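Local coordinates for protein arginine kinase (Anthopleura japonica, PDB 4RF6) that catalyses the reversible transfer of the terminal phosphate of ATP to L-arginine, giving phosphoarginine and ADP, with two kinase repeats in one chain, at residues A[28-34]-A[68-74]; A[17-23]-A[38-43]; A[469-474]-A[596-600]. One frame throughout, in Å; residues are numbered along the deposited sequence.

Contact 1 (A[28-34]-A[68-74])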
# COMPACT_ATOMS: atom_id res chain seq x y z
N CYS A 28 13.90 38.33 -5.61
CA CYS A 28 14.46 37.20 -6.34
C CYS A 28 15.22 36.25 -5.41
O CYS A 28 15.91 36.70 -4.49
CB CYS A 28 15.39 37.69 -7.45
SG CYS A 28 15.96 36.42 -8.59
N ASN A 29 15.05 34.95 -5.63
CA ASN A 29 15.81 33.94 -4.90
C ASN A 29 17.29 34.10 -5.22
O ASN A 29 17.70 33.96 -6.37
CB ASN A 29 15.32 32.54 -5.29
CG ASN A 29 16.02 31.43 -4.52
OD1 ASN A 29 16.85 31.68 -3.65
ND2 ASN A 29 15.68 30.18 -4.85
N PRO A 30 18.11 34.42 -4.20
CA PRO A 30 19.55 34.63 -4.41
C PRO A 30 20.25 33.33 -4.80
O PRO A 30 21.43 33.34 -5.16
CB PRO A 30 20.04 35.11 -3.04
CG PRO A 30 18.81 35.52 -2.29
CD PRO A 30 17.72 34.64 -2.80
N LYS A 31 19.51 32.23 -4.73
CA LYS A 31 20.01 30.91 -5.11
C LYS A 31 19.55 30.54 -6.52
O LYS A 31 19.87 29.45 -7.02
CB LYS A 31 19.52 29.85 -4.13
CG LYS A 31 19.90 30.12 -2.68
CD LYS A 31 21.37 29.82 -2.44
CE LYS A 31 21.55 28.59 -1.56
NZ LYS A 31 20.84 28.73 -0.25
N SER A 32 18.81 31.44 -7.15
CA SER A 32 18.33 31.22 -8.52
C SER A 32 19.50 31.05 -9.48
O SER A 32 20.39 31.90 -9.53
CB SER A 32 17.44 32.38 -8.97
OG SER A 32 17.12 32.27 -10.34
N LEU A 33 19.49 29.96 -10.23
CA LEU A 33 20.57 29.67 -11.16
C LEU A 33 20.56 30.64 -12.34
O LEU A 33 21.62 31.01 -12.85
CB LEU A 33 20.53 28.21 -11.63
CG LEU A 33 20.82 27.20 -10.51
CD1 LEU A 33 20.97 25.77 -11.03
CD2 LEU A 33 22.06 27.61 -9.74
N VAL A 34 19.37 31.07 -12.77
CA VAL A 34 19.29 32.04 -13.86
C VAL A 34 19.81 33.41 -13.41
O VAL A 34 20.49 34.11 -14.17
CB VAL A 34 17.87 32.15 -14.48
CG1 VAL A 34 16.87 32.69 -13.46
CG2 VAL A 34 17.90 33.05 -15.72
N LEU A 68 10.28 34.76 -9.78
CA LEU A 68 11.56 35.16 -9.20
C LEU A 68 12.05 34.21 -8.10
O LEU A 68 13.24 34.19 -7.78
CB LEU A 68 11.48 36.59 -8.67
CG LEU A 68 11.33 37.68 -9.72
CD1 LEU A 68 10.98 39.02 -9.08
CD2 LEU A 68 12.60 37.80 -10.57
N ASP A 69 11.13 33.44 -7.54
CA ASP A 69 11.46 32.50 -6.47
C ASP A 69 12.02 31.17 -7.00
O ASP A 69 12.27 30.24 -6.23
CB ASP A 69 10.23 32.23 -5.61
CG ASP A 69 9.07 31.66 -6.40
OD1 ASP A 69 8.89 32.05 -7.57
OD2 ASP A 69 8.33 30.82 -5.85
N SER A 70 12.22 31.10 -8.32
CA SER A 70 12.68 29.87 -8.98
C SER A 70 14.01 29.39 -8.43
O SER A 70 14.87 30.19 -8.06
CB SER A 70 12.82 30.11 -10.48
OG SER A 70 11.61 30.58 -11.04
N GLY A 71 14.18 28.07 -8.39
CA GLY A 71 15.46 27.48 -8.03
C GLY A 71 16.40 27.52 -9.22
O GLY A 71 17.54 27.99 -9.11
N VAL A 72 15.91 27.03 -10.35
CA VAL A 72 16.69 27.00 -11.59
C VAL A 72 16.34 28.19 -12.49
O VAL A 72 17.16 29.09 -12.69
CB VAL A 72 16.47 25.68 -12.35
CG1 VAL A 72 17.30 25.65 -13.61
CG2 VAL A 72 16.82 24.49 -11.45
N GLY A 73 15.12 28.19 -13.04
CA GLY A 73 14.62 29.34 -13.75
C GLY A 73 14.85 29.42 -15.25
O GLY A 73 14.62 30.47 -15.86
N VAL A 74 15.32 28.33 -15.86
CA VAL A 74 15.37 28.25 -17.32
C VAL A 74 14.80 26.92 -17.82
O VAL A 74 14.86 25.90 -17.12
CB VAL A 74 16.79 28.42 -17.88
CG1 VAL A 74 17.43 29.71 -17.38
CG2 VAL A 74 17.67 27.22 -17.53
O HOH W 1 14.74 33.20 -10.71
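Three backbone hydrogen bonds hold 28-34 to 68-74, and in all three the donor lies in 28-34. Asn29 N gives to Leu68 O at 2.9 Å, almost in line. Leu33 N gives to Gly71 O at 3.0 Å, and Val34 N to Val72 O at 3.0 Å. Leu33 and Val34 open helix 33-37, so loop carbonyls satisfy NH groups that its first turn cannot. Ser32 is the N-cap; its OG takes a weak bond from Lys35 N and meets water 1 at 2.6 Å. Segment 68-74 corresponds to the guanidino-specificity region of the phosphagen kinase N-terminal domain: Gly71 to Val74 probably help bind arginine, and the Val72 side chain lies near Cys278, likewise a probable substrate residue. Asn29 OD1 accepts from Lys31 N at 2.9 Å, an Asx turn, while Asn29 ND2 reaches Ser70 O weakly at 3.3 Å. Gly73 has positive phi, and a CB there would strike Val34 CG1. Beside it, Val34 CG2 packs on Val74 CG1 at 3.8 Å. Asp69 OD2 forms a salt bridge with Arg200.

Contact 2 (A[17-23]-A[38-43])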
# COMPACT_ATOMS: atom_id res chain seq x y z
N ASN A 17 13.26 43.03 -25.48
CA ASN A 17 14.46 42.19 -25.55
C ASN A 17 15.59 42.81 -24.73
O ASN A 17 16.74 42.85 -25.17
CB ASN A 17 14.89 41.98 -27.01
CG ASN A 17 15.69 40.71 -27.20
OD1 ASN A 17 15.54 39.74 -26.45
ND2 ASN A 17 16.55 40.70 -28.22
N ALA A 18 15.25 43.30 -23.55
CA ALA A 18 16.20 43.94 -22.66
C ALA A 18 16.53 43.01 -21.49
O ALA A 18 15.76 42.08 -21.20
CB ALA A 18 15.65 45.26 -22.16
N PHE A 19 17.66 43.25 -20.83
CA PHE A 19 18.06 42.45 -19.68
C PHE A 19 16.95 42.47 -18.63
O PHE A 19 16.40 43.53 -18.34
CB PHE A 19 19.37 42.98 -19.10
CG PHE A 19 19.89 42.17 -17.95
CD1 PHE A 19 19.57 42.51 -16.64
CD2 PHE A 19 20.70 41.07 -18.17
CE1 PHE A 19 20.04 41.77 -15.58
CE2 PHE A 19 21.18 40.31 -17.12
CZ PHE A 19 20.85 40.67 -15.82
N PRO A 20 16.62 41.30 -18.07
CA PRO A 20 15.53 41.28 -17.08
C PRO A 20 15.98 41.85 -15.73
O PRO A 20 16.49 41.11 -14.89
CB PRO A 20 15.21 39.78 -16.95
CG PRO A 20 16.48 39.09 -17.29
CD PRO A 20 17.19 39.96 -18.31
N ASP A 21 15.77 43.15 -15.54
CA ASP A 21 16.02 43.83 -14.26
C ASP A 21 15.50 43.12 -12.99
O ASP A 21 16.17 43.15 -11.96
CB ASP A 21 15.51 45.28 -14.29
CG ASP A 21 16.43 46.23 -15.04
OD1 ASP A 21 17.59 45.85 -15.33
OD2 ASP A 21 16.00 47.38 -15.31
N PRO A 22 14.29 42.50 -13.05
CA PRO A 22 13.80 41.83 -11.84
C PRO A 22 14.71 40.74 -11.27
O PRO A 22 14.49 40.29 -10.15
CB PRO A 22 12.48 41.21 -12.31
CG PRO A 22 12.00 42.14 -13.36
CD PRO A 22 13.24 42.60 -14.08
N LEU A 23 15.72 40.31 -12.03
CA LEU A 23 16.70 39.37 -11.48
C LEU A 23 17.55 40.08 -10.42
O LEU A 23 18.14 39.44 -9.54
CB LEU A 23 17.56 38.76 -12.58
CG LEU A 23 16.80 37.84 -13.54
CD1 LEU A 23 17.73 37.07 -14.47
CD2 LEU A 23 15.93 36.87 -12.76
N LEU A 38 22.79 34.42 -15.65
CA LEU A 38 22.42 35.38 -16.68
C LEU A 38 22.95 36.75 -16.29
O LEU A 38 22.24 37.55 -15.68
CB LEU A 38 20.91 35.44 -16.91
CG LEU A 38 20.53 36.35 -18.09
CD1 LEU A 38 20.73 35.64 -19.41
CD2 LEU A 38 19.11 36.84 -17.95
N THR A 39 24.21 37.00 -16.65
CA THR A 39 24.85 38.28 -16.42
C THR A 39 24.59 39.16 -17.64
O THR A 39 24.24 38.64 -18.70
CB THR A 39 26.36 38.09 -16.18
OG1 THR A 39 26.97 37.54 -17.35
CG2 THR A 39 26.61 37.16 -14.99
N PRO A 40 24.71 40.50 -17.48
CA PRO A 40 24.43 41.43 -18.59
C PRO A 40 25.21 41.09 -19.86
O PRO A 40 24.70 41.29 -20.96
CB PRO A 40 24.90 42.77 -18.03
CG PRO A 40 24.69 42.65 -16.56
CD PRO A 40 24.98 41.21 -16.22
N LYS A 41 26.42 40.57 -19.70
CA LYS A 41 27.25 40.22 -20.84
C LYS A 41 26.79 38.93 -21.52
O LYS A 41 26.81 38.82 -22.75
CB LYS A 41 28.72 40.12 -20.43
CG LYS A 41 29.36 41.47 -20.14
CD LYS A 41 29.24 42.40 -21.35
CE LYS A 41 30.07 43.67 -21.16
NZ LYS A 41 30.13 44.49 -22.41
N VAL A 42 26.39 37.95 -20.71
CA VAL A 42 25.77 36.73 -21.24
C VAL A 42 24.53 37.12 -22.02
O VAL A 42 24.31 36.64 -23.13
CB VAL A 42 25.40 35.73 -20.13
CG1 VAL A 42 24.58 34.58 -20.69
CG2 VAL A 42 26.65 35.19 -19.46
N PHE A 43 23.73 38.02 -21.44
CA PHE A 43 22.51 38.50 -22.11
C PHE A 43 22.83 39.20 -23.44
O PHE A 43 22.22 38.89 -24.46
CB PHE A 43 21.69 39.43 -21.20
CG PHE A 43 20.33 39.75 -21.76
CD1 PHE A 43 19.27 38.89 -21.54
CD2 PHE A 43 20.12 40.90 -22.51
CE1 PHE A 43 18.01 39.17 -22.06
CE2 PHE A 43 18.87 41.19 -23.03
CZ PHE A 43 17.81 40.32 -22.81
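This is an apolar, largely aromatic contact in the N-terminal domain of the first repeat. It sets the loop after helix 7-14 against the start of helix 40-46, and no hydrogen bond crosses it. Phe19 and Phe43 make an offset edge-to-face pair, the edge of Phe19 toward the face of Phe43. Their centroids are 5.7 Å apart and the planes meet at 82°. Phe19 CA also lies over the Phe43 ring, a CH-pi contact 3.7 Å from its centroid. In the small helical N-terminal domain of phosphagen kinases, this contact joins two successive helical elements through their flanking residues. Asn17 closes helix 7-14 with a Schellman motif, and Thr39 is the N-cap of helix 40-46, its OG1 accepting weakly from Val42 N at 3.4 Å. Leu38 extends the apolar patch: its CD2 meets Pro20 CG at 3.5 Å and Leu23 CD1 at 3.8 Å. At the edge of the Phe19 ring, CE2 comes within 3.3 Å of Leu38 O. Trp58 of helix 57-66 meets the Phe43 ring and binds Ala18 O through NE1.

Contact 3 (A[469-474]-A[596-600])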
# COMPACT_ATOMS: atom_id res chain seq x y z
N ALA A 469 -32.51 -28.38 13.97
CA ALA A 469 -32.98 -27.07 14.43
C ALA A 469 -34.27 -26.59 13.75
O ALA A 469 -34.22 -25.72 12.89
CB ALA A 469 -31.87 -26.03 14.26
N PRO A 470 -35.42 -27.15 14.16
CA PRO A 470 -36.71 -26.61 13.68
C PRO A 470 -36.84 -25.14 14.09
O PRO A 470 -36.53 -24.83 15.24
CB PRO A 470 -37.74 -27.47 14.42
CG PRO A 470 -37.02 -28.75 14.77
CD PRO A 470 -35.59 -28.34 15.02
N ASN A 471 -37.27 -24.27 13.18
CA ASN A 471 -37.26 -22.82 13.42
C ASN A 471 -37.98 -22.38 14.70
O ASN A 471 -39.16 -22.67 14.89
CB ASN A 471 -37.82 -22.06 12.21
CG ASN A 471 -37.44 -20.59 12.21
OD1 ASN A 471 -36.52 -20.17 12.92
ND2 ASN A 471 -38.15 -19.79 11.42
N LEU A 472 -37.25 -21.69 15.57
CA LEU A 472 -37.73 -21.37 16.92
C LEU A 472 -38.87 -20.35 16.97
O LEU A 472 -39.89 -20.59 17.62
CB LEU A 472 -36.58 -20.88 17.79
CG LEU A 472 -35.58 -21.96 18.18
CD1 LEU A 472 -34.52 -21.41 19.12
CD2 LEU A 472 -36.33 -23.11 18.82
N ASP A 473 -38.69 -19.22 16.29
CA ASP A 473 -39.58 -18.08 16.44
C ASP A 473 -39.93 -17.45 15.09
O ASP A 473 -39.51 -16.34 14.80
CB ASP A 473 -38.92 -17.04 17.35
CG ASP A 473 -39.83 -15.87 17.70
OD1 ASP A 473 -41.05 -15.99 17.47
OD2 ASP A 473 -39.32 -14.85 18.20
N PRO A 474 -40.71 -18.18 14.26
CA PRO A 474 -41.12 -17.72 12.92
C PRO A 474 -41.68 -16.30 12.86
O PRO A 474 -41.57 -15.65 11.81
CB PRO A 474 -42.23 -18.73 12.54
CG PRO A 474 -42.55 -19.48 13.80
CD PRO A 474 -41.28 -19.49 14.57
N SER A 596 -35.26 -16.02 13.28
CA SER A 596 -34.80 -17.02 14.23
C SER A 596 -34.13 -18.26 13.64
O SER A 596 -33.73 -19.16 14.39
CB SER A 596 -36.00 -17.49 15.06
OG SER A 596 -36.99 -18.03 14.21
N ASP A 597 -34.00 -18.33 12.32
CA ASP A 597 -33.64 -19.60 11.69
C ASP A 597 -32.14 -19.88 11.65
O ASP A 597 -31.48 -19.64 10.65
CB ASP A 597 -34.24 -19.70 10.28
CG ASP A 597 -34.34 -21.14 9.80
OD1 ASP A 597 -33.79 -22.03 10.48
OD2 ASP A 597 -34.98 -21.37 8.75
N ILE A 598 -31.62 -20.43 12.75
CA ILE A 598 -30.19 -20.73 12.85
C ILE A 598 -29.76 -21.81 11.86
O ILE A 598 -28.65 -21.76 11.33
CB ILE A 598 -29.80 -21.17 14.28
CG1 ILE A 598 -30.30 -20.16 15.31
CG2 ILE A 598 -28.30 -21.34 14.40
CD1 ILE A 598 -31.45 -20.65 16.15
N GLY A 599 -30.63 -22.79 11.62
CA GLY A 599 -30.32 -23.88 10.72
C GLY A 599 -30.07 -23.41 9.30
O GLY A 599 -29.18 -23.91 8.61
N SER A 600 -30.87 -22.44 8.87
CA SER A 600 -30.71 -21.85 7.54
C SER A 600 -29.43 -21.03 7.45
O SER A 600 -28.66 -21.14 6.48
CB SER A 600 -31.92 -20.98 7.20
OG SER A 600 -31.71 -20.27 6.00
O HOH W 2 -33.43 -22.94 12.74
O HOH W 3 -34.32 -21.58 15.11
O HOH W 4 -38.09 -15.63 12.95
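Ser596 begins 596-600, and its CB points toward 469-474. Ser596 OG accepts a direct hydrogen bond from Asp473 N at 2.9 Å. Waters link both the N and the O of Ser596 to 469-474. Water 4 donates to Asp473 O at 2.4 Å and accepts weakly from Ser596 N at 2.9 Å. Water 3 accepts from Leu472 N at 3.0 Å and lies 2.6 Å from Ser596 O. Asp597 comes next, at the centre of an inverse gamma turn and at the N-cap of helix 598-616. Its OD1 accepts weakly from Ser600 N at 3.4 Å, a capping bond, and lies 2.5 Å from water 2. Ile598 starts the helix, and its CD1 touches Leu472 CD1 at 4.3 Å. Gly599 N gives to water 2 at 3.0 Å, and that water is 2.9 Å from Ala469 O. Ser600 OG bonds to Glu593. The contact belongs to the second repeat. It joins the linker before strand 479-488 to the start of helix 598-616. Leu472 and Ile598 both pack on that strand, in the middle of the eight-stranded antiparallel sheet of the catalytic domain, and on helix 696-714, where Tyr704 hydrogen-bonds Pro470 O.

From the N terminus, 17-23 comes first and 28-34 next. Contact 2 closes a short loop when the chain reaches 38-43, just after helix 33-37. Contact 1 closes later, at 68-74, after helices 40-46 and 57-66. The two loops therefore cross. They also touch: Leu68 CD2 lies 3.2 Å from Pro22 O. Together they tie the early loops of the first N-terminal domain to its helices and to the loop 68-74, which probably helps bind arginine. Contact 3 follows in series, in the second repeat. It spans over 120 residues and ties the loop before strand 479-488 to the start of helix 598-616. Its centre is about 77 Å from that of contact 1 and 89 Å from that of contact 2.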